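Local structure of putative iron-regulated protein A (4ECG) at residues D79-V84 with V276-S281. The protein binds calcium ions and is a putative metalloendopeptidase of the imelysin-like M75 peptidase family, probably iron-regulated. Residues are numbered along the deposited sequence; the frame is centred on the assembly and turned at random.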
# COMPACT_ATOMS: atom_id res chain seq x y z
N ASP A 79 -9.44 -10.81 -11.74
CA ASP A 79 -8.12 -11.38 -11.43
C ASP A 79 -7.05 -10.28 -11.62
O ASP A 79 -6.16 -10.09 -10.77
CB ASP A 79 -7.77 -12.56 -12.36
CG ASP A 79 -8.62 -13.86 -12.09
OD1 ASP A 79 -9.33 -13.90 -11.06
OD2 ASP A 79 -8.54 -14.84 -12.91
N ALA A 80 -7.12 -9.59 -12.75
CA ALA A 80 -6.15 -8.55 -13.07
C ALA A 80 -6.18 -7.40 -12.01
O ALA A 80 -5.16 -6.85 -11.64
CB ALA A 80 -6.36 -8.03 -14.51
N TRP A 81 -7.34 -7.10 -11.45
CA TRP A 81 -7.48 -6.07 -10.41
C TRP A 81 -6.70 -6.48 -9.19
O TRP A 81 -5.89 -5.69 -8.65
CB TRP A 81 -8.97 -5.88 -10.06
CG TRP A 81 -9.25 -4.85 -9.01
CD1 TRP A 81 -9.51 -3.50 -9.20
CD2 TRP A 81 -9.22 -5.02 -7.55
NE1 TRP A 81 -9.66 -2.86 -7.99
CE2 TRP A 81 -9.50 -3.73 -6.98
CE3 TRP A 81 -9.01 -6.09 -6.71
CZ2 TRP A 81 -9.56 -3.53 -5.62
CZ3 TRP A 81 -9.08 -5.89 -5.33
CH2 TRP A 81 -9.33 -4.64 -4.80
N ARG A 82 -6.91 -7.73 -8.75
CA ARG A 82 -6.13 -8.30 -7.62
C ARG A 82 -4.61 -8.33 -7.85
O ARG A 82 -3.83 -8.09 -6.93
CB ARG A 82 -6.57 -9.72 -7.28
CG ARG A 82 -8.01 -9.85 -6.79
CD ARG A 82 -8.25 -11.29 -6.34
NE ARG A 82 -9.68 -11.63 -6.18
CZ ARG A 82 -10.45 -11.34 -5.13
NH1 ARG A 82 -9.98 -10.63 -4.11
NH2 ARG A 82 -11.71 -11.76 -5.07
N ALA A 83 -4.22 -8.69 -9.06
CA ALA A 83 -2.80 -8.84 -9.40
C ALA A 83 -2.07 -7.48 -9.44
O ALA A 83 -0.96 -7.38 -8.99
CB ALA A 83 -2.64 -9.61 -10.71
N VAL A 84 -2.70 -6.42 -9.95
CA VAL A 84 -2.08 -5.08 -9.91
C VAL A 84 -2.03 -4.56 -8.49
O VAL A 84 -1.16 -3.78 -8.12
CB VAL A 84 -2.70 -4.04 -10.91
CG1 VAL A 84 -4.07 -3.54 -10.52
CG2 VAL A 84 -1.76 -2.88 -11.04
N VAL A 276 -14.17 -1.75 6.57
CA VAL A 276 -13.09 -2.68 6.09
C VAL A 276 -12.70 -2.38 4.65
O VAL A 276 -13.46 -2.63 3.75
CB VAL A 276 -13.50 -4.18 6.18
CG1 VAL A 276 -12.42 -5.11 5.55
CG2 VAL A 276 -13.86 -4.56 7.61
N GLU A 277 -11.52 -1.83 4.44
CA GLU A 277 -11.02 -1.61 3.10
C GLU A 277 -10.87 -2.94 2.30
O GLU A 277 -10.22 -3.85 2.78
CB GLU A 277 -9.66 -0.90 3.19
CG GLU A 277 -9.22 -0.26 1.88
CD GLU A 277 -8.00 0.68 1.99
OE1 GLU A 277 -7.67 1.12 3.12
OE2 GLU A 277 -7.38 0.98 0.92
N SER A 278 -11.44 -3.00 1.09
CA SER A 278 -11.42 -4.16 0.18
C SER A 278 -12.36 -5.27 0.64
O SER A 278 -12.23 -6.40 0.25
CB SER A 278 -10.04 -4.75 -0.02
OG SER A 278 -9.18 -3.78 -0.56
N TRP A 279 -13.38 -4.94 1.42
CA TRP A 279 -14.43 -5.89 1.61
C TRP A 279 -15.25 -6.22 0.40
O TRP A 279 -15.86 -7.29 0.35
CB TRP A 279 -15.32 -5.44 2.77
CG TRP A 279 -16.44 -4.49 2.48
CD1 TRP A 279 -16.44 -3.11 2.60
CD2 TRP A 279 -17.82 -4.83 2.10
NE1 TRP A 279 -17.66 -2.58 2.29
CE2 TRP A 279 -18.54 -3.55 2.03
CE3 TRP A 279 -18.49 -6.00 1.83
CZ2 TRP A 279 -19.88 -3.48 1.71
CZ3 TRP A 279 -19.84 -5.92 1.50
CH2 TRP A 279 -20.51 -4.67 1.43
N TYR A 280 -15.31 -5.36 -0.60
CA TYR A 280 -16.10 -5.73 -1.79
C TYR A 280 -15.59 -7.03 -2.41
O TYR A 280 -16.37 -7.90 -2.80
CB TYR A 280 -16.12 -4.60 -2.85
CG TYR A 280 -16.62 -3.26 -2.34
CD1 TYR A 280 -17.68 -3.16 -1.42
CD2 TYR A 280 -16.05 -2.08 -2.79
CE1 TYR A 280 -18.15 -1.92 -0.99
CE2 TYR A 280 -16.49 -0.86 -2.34
CZ TYR A 280 -17.54 -0.76 -1.45
OH TYR A 280 -17.96 0.50 -0.99
N SER A 281 -14.26 -7.16 -2.46
CA SER A 281 -13.62 -8.25 -3.14
C SER A 281 -12.99 -9.25 -2.18
O SER A 281 -12.43 -10.27 -2.64
CB SER A 281 -12.52 -7.70 -4.06
OG SER A 281 -11.50 -7.07 -3.32
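In the mainly helical imelysin-like fold, helix 71-89 meets the loop between helices 271-275 and 284-300 through R82 and W81, which reach S281, a worked example of a helix holding a loop by its backbone. The guanidinium of R82, on a chain extended from CG to NE, approaches end-on and gives both terminal nitrogens to one oxygen: NH1 and NH2 each lie 2.9 Å from S281 O. That oxygen sits at the guanidinium edge, close to its plane, and the two bonds are moderately bent, with N-H...O angles of 147° and 143°. NH2 comes in the carbonyl plane, whereas NH1 stands above it and also bonds N283 OD1. With an alanine in place of R82, the S281 carbonyl would probably lose both donors and N283 OD1 the NH1 bond, so that the loop would be less firmly tied to the helix.

Beside these bonds lies the buried indole of W81, whose CG is anti to the backbone N (chi1 -180°), directing the six-membered ring at the loop. W81 CZ3 comes within 3.4 Å of S281 OG, which is hydrogen-bonded to E152, while W81 NE1 is tied to F148 O. S278 OG, bonded to D287, lies 4.3 Å from W81 CH2 at the ring edge. A bound calcium ion lies about 7 Å from the side chain of S278. End-on, two-nitrogen capture of one carbonyl thus joins helix 71-89 to the loop just after the type II turn V276-W279, near a calcium site of the imelysin-like fold.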